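Local coordinates for protein putative neuraminyllactose-binding hemagglutinin homolog (Helicobacter pylori, PDB 3BGH) that is a putative outer-membrane lipoprotein adhesin, named for binding of neuraminyllactose and for the flagellar sheath, though its function is not established, at residues A[38-49]-A[96-107]. Sequence-based numbering, arbitrary orientation.
Sequences LVVLIEPKIEIN and ALLVLRMDGNVA
Val40 lies between Leu98 and Leu100 as a parallel β pairing requires, its N giving a hydrogen bond to Leu98 O (2.8 Å) and its O taking one from Leu100 N. Strand 38-48, interrupted near 43-44, pairs here with the start of strand 98-114; on its other edge runs strand 78-82, all three parallel in a five-stranded mixed sheet. Leu97 N to Leu38 O opens the series and Ile42 N continues it to Leu100 O (3.1 Å), while Val39 and Leu41 spend their backbone groups on Ser78, Ser80 and Phe82. Segment 38-49 then has one residue more between the two paired runs; Pro44 brings no N-H to satisfy, and its CB packs on Met102 CB. Beyond, Lys45 N reaches Met102 O and its own O accepts Gly104 N; Glu47 repeats this with Gly104 O and Val106 N, although the donor to Gly104 O is tilted 29° from the carbonyl plane. Asn49 N to Val106 O is weak. Ile46 N and O face away from 98-107, to Glu61 OE2 and Gln57 NE2 of helix 54-73.

β-Branched and leucine side chains suit the buried faces, needing no polar partner. Val40 and Val99 run alongside each other, CG1 to CG1 3.9 Å, while Leu41 CD1 meets Leu100 CB at 3.8 Å under helix 54-73. Ile42 holds CG1 beside its backbone N (chi1 -62°), bringing CD1 against both Val99 CG1 and Arg101 CD. Beyond the break the face of Lys45, Glu47, Asp103 and Asn105 is polar; Ile46, Ile48 and Val106 keep the other apolar. Lys45 NZ forms a salt bridge with Asp84. At the dimer interface Glu47 OE1 accepts Lys50 N, and Asn105 OD1 pairs with Ser129 OG, both of the second subunit. Asn49 ND2 bonds Glu47 OE2 of that subunit, whereas its OD1 accepts Ile108 N and sits 3.2 Å from Ala107 CA.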
ATOM      1  N   LEU A  38      30.714  -1.068  12.275  1.00 71.50           N
ATOM      2  CA  LEU A  38      29.509  -1.272  13.120  1.00 70.59           C
ATOM      3  C   LEU A  38      28.241  -0.634  12.488  1.00 69.89           C
ATOM      4  O   LEU A  38      28.259   0.559  12.154  1.00 70.04           O
ATOM      5  CB  LEU A  38      29.720  -0.683  14.526  1.00 70.00           C
ATOM      6  CG  LEU A  38      28.467  -0.460  15.395  1.00 70.13           C
ATOM      7  CD1 LEU A  38      27.851  -1.758  15.894  1.00 70.84           C
ATOM      8  CD2 LEU A  38      28.732   0.456  16.582  1.00 70.49           C
ATOM      9  N   VAL A  39      27.154  -1.403  12.344  1.00 68.75           N
ATOM     10  CA  VAL A  39      25.858  -0.830  11.894  1.00 67.33           C
ATOM     11  C   VAL A  39      24.778  -0.896  12.973  1.00 66.51           C
ATOM     12  O   VAL A  39      24.615  -1.916  13.635  1.00 67.04           O
ATOM     13  CB  VAL A  39      25.310  -1.460  10.574  1.00 67.12           C
ATOM     14  CG1 VAL A  39      26.420  -1.731   9.578  1.00 65.77           C
ATOM     15  CG2 VAL A  39      24.553  -2.713  10.845  1.00 66.68           C
ATOM     16  N   VAL A  40      24.052   0.192  13.149  1.00 65.30           N
ATOM     17  CA  VAL A  40      22.924   0.219  14.061  1.00 64.11           C
ATOM     18  C   VAL A  40      21.654  -0.241  13.333  1.00 63.60           C
ATOM     19  O   VAL A  40      21.312   0.278  12.274  1.00 62.79           O
ATOM     20  CB  VAL A  40      22.713   1.625  14.619  1.00 64.03           C
ATOM     21  CG1 VAL A  40      21.508   1.664  15.527  1.00 64.36           C
ATOM     22  CG2 VAL A  40      23.907   2.060  15.377  1.00 64.54           C
ATOM     23  N   LEU A  41      20.965  -1.224  13.907  1.00 62.86           N
ATOM     24  CA  LEU A  41      19.734  -1.732  13.325  1.00 62.10           C
ATOM     25  C   LEU A  41      18.581  -1.402  14.240  1.00 61.61           C
ATOM     26  O   LEU A  41      18.599  -1.784  15.398  1.00 61.83           O
ATOM     27  CB  LEU A  41      19.841  -3.235  13.142  1.00 62.69           C
ATOM     28  CG  LEU A  41      18.962  -3.820  12.050  1.00 62.50           C
ATOM     29  CD1 LEU A  41      19.546  -3.395  10.724  1.00 62.90           C
ATOM     30  CD2 LEU A  41      18.903  -5.331  12.162  1.00 60.01           C
ATOM     31  N   ILE A  42      17.600  -0.669  13.730  1.00 60.90           N
ATOM     32  CA  ILE A  42      16.410  -0.276  14.493  1.00 60.34           C
ATOM     33  C   ILE A  42      15.271  -1.252  14.185  1.00 60.64           C
ATOM     34  O   ILE A  42      15.219  -1.786  13.084  1.00 60.49           O
ATOM     35  CB  ILE A  42      16.001   1.168  14.171  1.00 59.92           C
ATOM     36  CG1 ILE A  42      17.131   2.096  14.584  1.00 61.44           C
ATOM     37  CG2 ILE A  42      14.748   1.578  14.908  1.00 57.81           C
ATOM     38  CD1 ILE A  42      16.785   3.540  14.479  1.00 64.41           C
ATOM     39  N   GLU A  43      14.398  -1.517  15.163  1.00 60.62           N
ATOM     40  CA  GLU A  43      13.336  -2.500  14.998  1.00 61.98           C
ATOM     41  C   GLU A  43      12.398  -1.965  13.912  1.00 60.47           C
ATOM     42  O   GLU A  43      11.985  -0.816  14.009  1.00 60.34           O
ATOM     43  CB  GLU A  43      12.582  -2.732  16.327  1.00 61.79           C
ATOM     44  CG  GLU A  43      11.617  -3.967  16.361  1.00 64.95           C
ATOM     45  CD  GLU A  43      10.988  -4.241  17.760  1.00 66.48           C
ATOM     46  OE1 GLU A  43      10.353  -3.314  18.353  1.00 71.58           O
ATOM     47  OE2 GLU A  43      11.094  -5.399  18.249  1.00 72.03           O
ATOM     48  N   PRO A  44      12.080  -2.782  12.881  1.00 59.59           N
ATOM     49  CA  PRO A  44      11.292  -2.326  11.740  1.00 59.26           C
ATOM     50  C   PRO A  44       9.880  -1.974  12.180  1.00 58.26           C
ATOM     51  O   PRO A  44       9.299  -2.682  13.004  1.00 58.90           O
ATOM     52  CB  PRO A  44      11.244  -3.556  10.819  1.00 59.10           C
ATOM     53  CG  PRO A  44      12.361  -4.395  11.218  1.00 59.52           C
ATOM     54  CD  PRO A  44      12.421  -4.203  12.730  1.00 60.23           C
ATOM     55  N   LYS A  45       9.366  -0.866  11.668  1.00 56.91           N
ATOM     56  CA  LYS A  45       7.982  -0.440  11.874  1.00 56.37           C
ATOM     57  C   LYS A  45       7.140  -0.750  10.633  1.00 54.59           C
ATOM     58  O   LYS A  45       7.229  -0.018   9.647  1.00 54.66           O
ATOM     59  CB  LYS A  45       7.956   1.066  12.120  1.00 57.01           C
ATOM     60  CG  LYS A  45       7.886   1.458  13.564  1.00 60.69           C
ATOM     61  CD  LYS A  45       9.241   1.403  14.263  1.00 65.94           C
ATOM     62  CE  LYS A  45       9.091   1.644  15.796  1.00 68.20           C
ATOM     63  NZ  LYS A  45      10.212   0.986  16.546  1.00 69.53           N
ATOM     64  N   ILE A  46       6.372  -1.843  10.663  1.00 52.31           N
ATOM     65  CA  ILE A  46       5.528  -2.244   9.538  1.00 50.77           C
ATOM     66  C   ILE A  46       4.059  -2.265   9.960  1.00 50.72           C
ATOM     67  O   ILE A  46       3.636  -3.150  10.683  1.00 50.55           O
ATOM     68  CB  ILE A  46       5.880  -3.664   8.976  1.00 50.72           C
ATOM     69  CG1 ILE A  46       7.402  -3.934   8.882  1.00 50.47           C
ATOM     70  CG2 ILE A  46       5.174  -3.933   7.650  1.00 48.72           C
ATOM     71  CD1 ILE A  46       8.173  -3.111   7.879  1.00 48.43           C
ATOM     72  N   GLU A  47       3.293  -1.283   9.513  1.00 50.69           N
ATOM     73  CA  GLU A  47       1.856  -1.214   9.752  1.00 51.18           C
ATOM     74  C   GLU A  47       1.111  -2.271   8.928  1.00 50.72           C
ATOM     75  O   GLU A  47       1.636  -2.775   7.944  1.00 50.31           O
ATOM     76  CB  GLU A  47       1.345   0.177   9.389  1.00 51.85           C
ATOM     77  CG  GLU A  47       1.977   1.297  10.197  1.00 53.63           C
ATOM     78  CD  GLU A  47       1.286   2.625   9.977  1.00 60.74           C
ATOM     79  OE1 GLU A  47       0.043   2.685  10.208  1.00 62.20           O
ATOM     80  OE2 GLU A  47       1.974   3.610   9.571  1.00 63.88           O
ATOM     81  N   ILE A  48      -0.103  -2.621   9.337  1.00 50.10           N
ATOM     82  CA  ILE A  48      -0.861  -3.692   8.683  1.00 49.77           C
ATOM     83  C   ILE A  48      -2.280  -3.191   8.606  1.00 50.21           C
ATOM     84  O   ILE A  48      -2.608  -2.255   9.318  1.00 49.85           O
ATOM     85  CB  ILE A  48      -0.836  -5.018   9.463  1.00 49.61           C
ATOM     86  CG1 ILE A  48      -1.106  -4.776  10.960  1.00 49.79           C
ATOM     87  CG2 ILE A  48       0.492  -5.762   9.270  1.00 49.69           C
ATOM     88  CD1 ILE A  48      -1.701  -5.923  11.616  1.00 44.98           C
ATOM     89  N   ASN A  49      -3.109  -3.760   7.730  1.00 50.86           N
ATOM     90  CA  ASN A  49      -4.526  -3.399   7.709  1.00 51.26           C
ATOM     91  C   ASN A  49      -5.361  -4.403   8.533  1.00 52.42           C
ATOM     92  O   ASN A  49      -4.819  -5.367   9.067  1.00 52.10           O
ATOM     93  CB  ASN A  49      -5.043  -3.274   6.267  1.00 50.77           C
ATOM     94  CG  ASN A  49      -5.268  -4.620   5.602  1.00 47.92           C
ATOM     95  OD1 ASN A  49      -4.446  -5.512   5.698  1.00 46.33           O
ATOM     96  ND2 ASN A  49      -6.372  -4.753   4.904  1.00 42.23           N
ATOM     97  N   ALA A  96      29.456   4.210  14.921  1.00 76.20           N
ATOM     98  CA  ALA A  96      28.725   3.446  13.895  1.00 74.11           C
ATOM     99  C   ALA A  96      29.010   3.954  12.490  1.00 72.55           C
ATOM    100  O   ALA A  96      29.246   5.140  12.301  1.00 72.93           O
ATOM    101  CB  ALA A  96      27.245   3.495  14.172  1.00 74.19           C
ATOM    102  N   LEU A  97      29.018   3.053  11.517  1.00 70.32           N
ATOM    103  CA  LEU A  97      29.068   3.452  10.124  1.00 68.60           C
ATOM    104  C   LEU A  97      27.716   4.006   9.659  1.00 68.31           C
ATOM    105  O   LEU A  97      27.657   5.008   8.972  1.00 67.96           O
ATOM    106  CB  LEU A  97      29.437   2.264   9.239  1.00 68.67           C
ATOM    107  CG  LEU A  97      29.341   2.559   7.734  1.00 68.39           C
ATOM    108  CD1 LEU A  97      30.457   3.510   7.320  1.00 66.44           C
ATOM    109  CD2 LEU A  97      29.318   1.280   6.876  1.00 67.16           C
ATOM    110  N   LEU A  98      26.638   3.359  10.091  1.00 67.51           N
ATOM    111  CA  LEU A  98      25.364   3.425   9.423  1.00 66.98           C
ATOM    112  C   LEU A  98      24.294   3.101  10.449  1.00 66.14           C
ATOM    113  O   LEU A  98      24.530   2.316  11.373  1.00 65.73           O
ATOM    114  CB  LEU A  98      25.385   2.359   8.324  1.00 66.41           C
ATOM    115  CG  LEU A  98      24.279   2.058   7.337  1.00 67.76           C
ATOM    116  CD1 LEU A  98      23.532   3.301   6.903  1.00 71.00           C
ATOM    117  CD2 LEU A  98      24.902   1.399   6.118  1.00 67.83           C
ATOM    118  N   VAL A  99      23.137   3.744  10.304  1.00 65.30           N
ATOM    119  CA  VAL A  99      21.926   3.333  11.005  1.00 64.07           C
ATOM    120  C   VAL A  99      20.927   2.917   9.944  1.00 63.20           C
ATOM    121  O   VAL A  99      20.620   3.695   9.065  1.00 63.88           O
ATOM    122  CB  VAL A  99      21.307   4.466  11.792  1.00 64.18           C
ATOM    123  CG1 VAL A  99      20.134   3.941  12.621  1.00 64.56           C
ATOM    124  CG2 VAL A  99      22.331   5.108  12.682  1.00 64.06           C
ATOM    125  N   LEU A 100      20.454   1.682  10.019  1.00 62.00           N
ATOM    126  CA  LEU A 100      19.443   1.170   9.142  1.00 60.53           C
ATOM    127  C   LEU A 100      18.120   1.171   9.886  1.00 60.63           C
ATOM    128  O   LEU A 100      18.047   0.855  11.071  1.00 59.48           O
ATOM    129  CB  LEU A 100      19.801  -0.232   8.695  1.00 60.81           C
ATOM    130  CG  LEU A 100      20.990  -0.443   7.755  1.00 60.16           C
ATOM    131  CD1 LEU A 100      21.111  -1.926   7.497  1.00 60.16           C
ATOM    132  CD2 LEU A 100      20.769   0.285   6.439  1.00 60.67           C
ATOM    133  N   ARG A 101      17.068   1.523   9.159  1.00 60.92           N
ATOM    134  CA  ARG A 101      15.811   1.971   9.743  1.00 61.98           C
ATOM    135  C   ARG A 101      14.667   1.770   8.708  1.00 61.58           C
ATOM    136  O   ARG A 101      14.553   2.521   7.737  1.00 61.88           O
ATOM    137  CB  ARG A 101      15.990   3.444  10.187  1.00 62.46           C
ATOM    138  CG  ARG A 101      14.751   4.219  10.385  1.00 64.92           C
ATOM    139  CD  ARG A 101      14.970   5.355  11.361  1.00 70.41           C
ATOM    140  NE  ARG A 101      13.769   5.511  12.189  1.00 73.53           N
ATOM    141  CZ  ARG A 101      13.482   6.584  12.925  1.00 76.26           C
ATOM    142  NH1 ARG A 101      14.293   7.637  12.937  1.00 76.93           N
ATOM    143  NH2 ARG A 101      12.368   6.604  13.651  1.00 77.54           N
ATOM    144  N   MET A 102      13.870   0.730   8.930  1.00 60.83           N
ATOM    145  CA  MET A 102      12.869   0.241   8.008  1.00 61.50           C
ATOM    146  C   MET A 102      11.437   0.633   8.432  1.00 60.21           C
ATOM    147  O   MET A 102      11.005   0.321   9.543  1.00 59.86           O
ATOM    148  CB  MET A 102      12.972  -1.288   7.885  1.00 61.00           C
ATOM    149  CG  MET A 102      12.383  -1.837   6.585  1.00 63.36           C
ATOM    150  SD  MET A 102      12.315  -3.656   6.537  1.00 65.98           S
ATOM    151  CE  MET A 102      13.949  -4.027   7.287  1.00 63.76           C
ATOM    152  N   ASP A 103      10.721   1.312   7.535  1.00 58.60           N
ATOM    153  CA  ASP A 103       9.335   1.659   7.745  1.00 57.79           C
ATOM    154  C   ASP A 103       8.471   1.310   6.529  1.00 55.92           C
ATOM    155  O   ASP A 103       8.949   1.291   5.392  1.00 55.71           O
ATOM    156  CB  ASP A 103       9.206   3.144   8.100  1.00 58.97           C
ATOM    157  CG  ASP A 103      10.101   3.548   9.291  1.00 62.96           C
ATOM    158  OD1 ASP A 103       9.569   3.722  10.412  1.00 66.66           O
ATOM    159  OD2 ASP A 103      11.339   3.694   9.110  1.00 65.73           O
ATOM    160  N   GLY A 104       7.188   1.055   6.771  1.00 53.82           N
ATOM    161  CA  GLY A 104       6.255   0.715   5.709  1.00 51.27           C
ATOM    162  C   GLY A 104       4.943   0.100   6.151  1.00 49.85           C
ATOM    163  O   GLY A 104       4.489   0.303   7.281  1.00 48.61           O
ATOM    164  N   ASN A 105       4.314  -0.631   5.236  1.00 48.93           N
ATOM    165  CA  ASN A 105       3.036  -1.255   5.517  1.00 48.21           C
ATOM    166  C   ASN A 105       2.753  -2.314   4.536  1.00 47.74           C
ATOM    167  O   ASN A 105       3.271  -2.305   3.403  1.00 48.12           O
ATOM    168  CB  ASN A 105       1.864  -0.225   5.465  1.00 49.09           C
ATOM    169  CG  ASN A 105       1.437   0.084   4.051  1.00 48.62           C
ATOM    170  OD1 ASN A 105       2.087   0.884   3.357  1.00 48.72           O
ATOM    171  ND2 ASN A 105       0.374  -0.573   3.592  1.00 43.18           N
ATOM    172  N   VAL A 106       1.911  -3.236   4.968  1.00 47.83           N
ATOM    173  CA  VAL A 106       1.384  -4.261   4.093  1.00 48.88           C
ATOM    174  C   VAL A 106      -0.090  -4.427   4.405  1.00 49.34           C
ATOM    175  O   VAL A 106      -0.495  -4.436   5.565  1.00 50.37           O
ATOM    176  CB  VAL A 106       2.192  -5.598   4.139  1.00 48.78           C
ATOM    177  CG1 VAL A 106       2.177  -6.204   5.503  1.00 49.97           C
ATOM    178  CG2 VAL A 106       1.625  -6.604   3.135  1.00 49.71           C
ATOM    179  N   ALA A 107      -0.906  -4.495   3.364  1.00 49.89           N
ATOM    180  CA  ALA A 107      -2.332  -4.632   3.524  1.00 49.67           C
ATOM    181  C   ALA A 107      -2.798  -5.734   2.613  1.00 50.54           C
ATOM    182  O   ALA A 107      -2.224  -5.957   1.553  1.00 50.17           O
ATOM    183  CB  ALA A 107      -3.018  -3.335   3.198  1.00 49.08           C
TER